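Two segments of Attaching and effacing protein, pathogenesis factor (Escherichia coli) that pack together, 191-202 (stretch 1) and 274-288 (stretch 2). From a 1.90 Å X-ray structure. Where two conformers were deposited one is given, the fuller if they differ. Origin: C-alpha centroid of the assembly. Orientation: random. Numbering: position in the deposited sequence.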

# COMPACT_ATOMS: atom_id res chain seq x y z
N ALA A 191 -8.61 -19.18 6.29
CA ALA A 191 -8.07 -18.19 7.23
C ALA A 191 -6.88 -17.43 6.63
O ALA A 191 -6.13 -17.98 5.81
N LEU A 192 -6.70 -16.17 7.05
CA LEU A 192 -5.59 -15.37 6.57
C LEU A 192 -4.26 -16.07 6.91
O LEU A 192 -4.05 -16.50 8.05
N SER A 193 -3.41 -16.24 5.89
CA SER A 193 -2.08 -16.81 6.02
C SER A 193 -1.05 -15.68 6.04
O SER A 193 -0.86 -15.02 5.01
N SER A 194 -0.34 -15.48 7.20
CA SER A 194 0.71 -14.46 7.33
C SER A 194 1.84 -14.75 6.34
O SER A 194 2.45 -13.83 5.83
N ASN A 195 2.10 -16.04 6.06
CA ASN A 195 3.17 -16.45 5.14
C ASN A 195 2.93 -16.07 3.69
O ASN A 195 3.87 -15.71 3.00
N GLN A 196 1.67 -16.14 3.23
CA GLN A 196 1.26 -15.84 1.85
C GLN A 196 0.90 -14.37 1.66
O GLN A 196 0.86 -13.87 0.53
N SER A 197 0.63 -13.68 2.77
CA SER A 197 0.23 -12.28 2.72
C SER A 197 1.46 -11.38 2.75
O SER A 197 2.49 -11.75 3.32
N LYS A 198 1.36 -10.20 2.14
CA LYS A 198 2.53 -9.32 2.04
C LYS A 198 2.16 -7.88 2.24
O LYS A 198 1.14 -7.42 1.71
N VAL A 199 3.04 -7.15 2.94
CA VAL A 199 2.93 -5.71 3.15
C VAL A 199 4.12 -5.00 2.47
O VAL A 199 5.24 -5.49 2.52
N SER A 200 3.86 -3.83 1.85
CA SER A 200 4.85 -3.06 1.11
C SER A 200 4.61 -1.58 1.35
O SER A 200 3.49 -1.17 1.60
N VAL A 201 5.66 -0.76 1.29
CA VAL A 201 5.53 0.71 1.41
C VAL A 201 5.99 1.31 0.08
O VAL A 201 6.89 0.76 -0.56
N ALA A 202 5.32 2.37 -0.37
CA ALA A 202 5.60 3.02 -1.65
C ALA A 202 7.01 3.65 -1.70
O ALA A 202 7.63 3.66 -2.75
N LEU A 274 -2.56 -5.40 10.91
CA LEU A 274 -3.11 -6.35 11.85
C LEU A 274 -4.52 -6.77 11.46
O LEU A 274 -5.34 -5.93 11.07
N PHE A 275 -4.79 -8.07 11.58
CA PHE A 275 -6.12 -8.62 11.37
C PHE A 275 -6.48 -9.33 12.68
O PHE A 275 -5.73 -10.20 13.12
N ASN A 276 -7.58 -8.89 13.33
CA ASN A 276 -8.05 -9.39 14.64
C ASN A 276 -6.93 -9.33 15.70
O ASN A 276 -6.72 -10.29 16.44
N GLY A 277 -6.19 -8.22 15.68
CA GLY A 277 -5.07 -7.97 16.58
C GLY A 277 -3.81 -8.78 16.32
O GLY A 277 -2.83 -8.61 17.04
N GLN A 278 -3.81 -9.67 15.31
CA GLN A 278 -2.65 -10.51 14.97
C GLN A 278 -1.93 -10.02 13.68
O GLN A 278 -2.63 -9.60 12.75
N PRO A 279 -0.58 -10.24 13.54
CA PRO A 279 0.11 -9.85 12.29
C PRO A 279 -0.58 -10.41 11.06
O PRO A 279 -0.97 -11.58 11.02
N ALA A 280 -0.77 -9.54 10.07
CA ALA A 280 -1.45 -9.96 8.84
C ALA A 280 -0.44 -10.24 7.72
O ALA A 280 -0.84 -10.60 6.62
N ALA A 281 0.85 -10.06 7.98
CA ALA A 281 1.88 -10.31 6.96
C ALA A 281 3.09 -11.02 7.54
O ALA A 281 3.28 -11.02 8.76
N THR A 282 3.90 -11.63 6.66
CA THR A 282 5.10 -12.39 7.02
C THR A 282 6.08 -11.54 7.80
O THR A 282 6.54 -11.94 8.87
N GLU A 283 6.38 -10.35 7.28
CA GLU A 283 7.33 -9.47 7.94
C GLU A 283 6.86 -8.04 7.76
O GLU A 283 6.19 -7.73 6.77
N ALA A 284 7.15 -7.19 8.73
CA ALA A 284 6.74 -5.79 8.70
C ALA A 284 7.44 -5.07 7.55
O ALA A 284 8.59 -5.42 7.23
N ALA A 285 6.76 -4.11 6.91
CA ALA A 285 7.42 -3.31 5.88
C ALA A 285 8.34 -2.31 6.63
O ALA A 285 7.95 -1.77 7.67
N GLN A 286 9.57 -2.11 6.14
CA GLN A 286 10.48 -1.22 6.82
C GLN A 286 10.83 0.03 6.01
O GLN A 286 11.03 -0.01 4.79
N LEU A 287 10.86 1.16 6.72
CA LEU A 287 11.28 2.41 6.12
C LEU A 287 12.16 3.19 7.09
O LEU A 287 12.20 2.90 8.29
N THR A 288 12.88 4.15 6.53
CA THR A 288 13.71 5.06 7.29
C THR A 288 13.04 6.42 7.22
O THR A 288 12.77 6.94 6.12

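The strongest polar link between the two stretches is made by Thr282. Its OG1 donates a hydrogen bond to Ser194 O, and the two atoms are 2.7 Å apart. The chi1 of Thr282 is -31°, between the standard wells, and its CA-to-CB bond points sideways to stretch 1. Two more carbonyls lie near the hydroxyl. Thr282 OG1 is 3.2 Å from Asn195 O and 3.1 Å from Ser197 O, so it sits among three backbone oxygens of stretch 1. The backbone comes close here too: Ser194 O is 2.8 Å from Thr282 N, but the angle is too poor for a hydrogen bond.

Ser194 makes a second, weaker link. Its side chain is in the m rotamer, and OG lies 3.3 Å from Pro279 O in a weak hydrogen bond. The proton has another acceptor within reach, so this bond is not settled.

One water joins the stretches farther along. Water 1 accepts from Val199 N at 3.0 Å and donates to Glu283 O at 2.9 Å. It therefore bridges two backbone groups that do not bond to each other directly. No direct backbone hydrogen bond links strands 198-201 and 285-288. Their axes approach to 6.4 Å and run nearly parallel, at 17°, and Val199, Val201 and Ala285 meet between them.

Stretch 1 also braces its own bend. Ser197, in the m rotamer, donates from OG to Ser193 O at 2.8 Å. Ser193 is t and points away from stretch 2; its OG accepts from Gln196 N at 3.2 Å. Ser197 CB comes within 3.1 Å of Ala280 O. That oxygen is buried by the contact and has no hydrogen-bond partner in the model. Leu192 CD2 also lies close to it, with CD2 to Ala280 O at 3.5 Å.

The apolar packing begins with Leu192, which points toward stretch 2 with chi1 and chi2 both t. Its CD1 is 4.0 Å from Phe275 CB and 4.1 Å from Ala280 CB. The same methyl meets the Phe275 ring obliquely. Phe275, with chi1 t, also points toward stretch 1, and it opens the type I' turn that ends at Gln278.

In strand 198-201, the side chains alternate. Val199 and Val201 point toward stretch 2, while Lys198 and Ser200 point away. Val199 is p. Its CG1 is 3.8 Å from Ala281 CB and 4.1 Å from Ala285 CB, and it approaches Glu283 O at 3.3 Å. This one methyl thus reaches across the loop leading into the second strand.

Val201 is m. Its CG1 packs on Ala285 CB at 3.8 Å and on Leu287 CD2 at 4.3 Å. Ala285 points toward stretch 1 and its CB touches both valines, making it a small shared contact point. Leu287, p at both chi1 and chi2, also points in. Between these two, Gln286 points away, continuing the alternation on the second strand.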

# COMPACT_ATOMS: atom_id res chain seq x y z
CB ALA A 191 -7.64 -18.85 8.53
CB LEU A 192 -5.65 -13.96 7.19
CG LEU A 192 -4.65 -12.93 6.62
CD1 LEU A 192 -5.17 -11.51 6.76
CD2 LEU A 192 -3.30 -13.06 7.29
CB SER A 193 -1.78 -17.74 4.84
OG SER A 193 -0.40 -18.11 4.76
CB SER A 194 1.27 -14.44 8.75
OG SER A 194 0.24 -14.31 9.71
CB ASN A 195 3.43 -17.96 5.24
CG ASN A 195 3.79 -18.40 6.64
OD1 ASN A 195 4.93 -18.26 7.08
ND2 ASN A 195 2.80 -18.89 7.37
CB GLN A 196 0.05 -16.71 1.46
CG GLN A 196 0.39 -18.18 1.20
CD GLN A 196 1.32 -18.37 0.03
OE1 GLN A 196 1.00 -18.04 -1.12
NE2 GLN A 196 2.50 -18.90 0.30
CB SER A 197 -0.74 -11.96 3.85
OG SER A 197 -1.89 -12.78 3.76
CB LYS A 198 3.17 -9.50 0.64
CG LYS A 198 4.56 -8.88 0.49
CD LYS A 198 5.21 -9.20 -0.85
CE LYS A 198 6.51 -8.46 -1.04
NZ LYS A 198 7.15 -8.83 -2.34
CB VAL A 199 2.72 -5.28 4.64
CG1 VAL A 199 3.89 -5.69 5.53
CG2 VAL A 199 2.50 -3.76 4.75
CB SER A 200 4.66 -3.38 -0.38
OG SER A 200 5.43 -2.56 -1.24
CB VAL A 201 6.24 1.36 2.64
CG1 VAL A 201 5.52 1.01 3.94
CG2 VAL A 201 7.73 1.02 2.69
CB ALA A 202 4.54 4.07 -1.94
CB LEU A 274 -3.17 -5.75 13.27
CG LEU A 274 -1.87 -5.28 13.94
CD1 LEU A 274 -2.19 -4.46 15.18
CD2 LEU A 274 -0.96 -6.43 14.31
CB PHE A 275 -6.22 -9.57 10.15
CG PHE A 275 -7.61 -10.18 10.10
CD1 PHE A 275 -8.74 -9.37 9.97
CD2 PHE A 275 -7.80 -11.54 10.29
CE1 PHE A 275 -10.03 -9.91 10.03
CE2 PHE A 275 -9.09 -12.09 10.31
CZ PHE A 275 -10.19 -11.27 10.19
CB ASN A 276 -8.69 -10.78 14.53
CG ASN A 276 -10.06 -10.82 13.88
OD1 ASN A 276 -10.78 -9.81 13.77
ND2 ASN A 276 -10.46 -12.01 13.46
CB GLN A 278 -3.10 -11.97 14.75
CG GLN A 278 -3.45 -12.73 16.05
CD GLN A 278 -2.21 -13.10 16.83
OE1 GLN A 278 -1.83 -12.42 17.79
NE2 GLN A 278 -1.53 -14.16 16.40
CB PRO A 279 1.50 -10.46 12.45
CG PRO A 279 1.71 -10.54 13.92
CD PRO A 279 0.37 -10.80 14.53
CB ALA A 280 -2.47 -8.91 8.40
CB ALA A 281 2.29 -9.00 6.29
CB THR A 282 5.78 -12.98 5.76
OG1 THR A 282 4.81 -13.26 4.75
CG2 THR A 282 6.58 -14.21 6.08
CB GLU A 283 8.76 -9.68 7.39
CG GLU A 283 8.89 -9.47 5.89
CD GLU A 283 10.28 -9.72 5.31
OE1 GLU A 283 11.24 -9.06 5.76
OE2 GLU A 283 10.38 -10.56 4.39
CB ALA A 284 7.10 -5.12 10.02
CB ALA A 285 6.41 -2.55 5.05
CB GLN A 286 11.74 -1.97 7.27
CG GLN A 286 12.55 -1.26 8.36
CD GLN A 286 13.45 -2.19 9.17
OE1 GLN A 286 13.36 -3.42 9.10
NE2 GLN A 286 14.31 -1.60 9.98
CB LEU A 287 10.13 3.25 5.51
CG LEU A 287 9.06 3.90 6.41
CD1 LEU A 287 9.51 5.29 6.93
CD2 LEU A 287 7.82 4.19 5.59
CB THR A 288 15.14 5.08 6.72
OG1 THR A 288 15.72 3.80 6.95
CG2 THR A 288 16.03 6.12 7.40
O HOH W 1 5.30 -8.63 4.15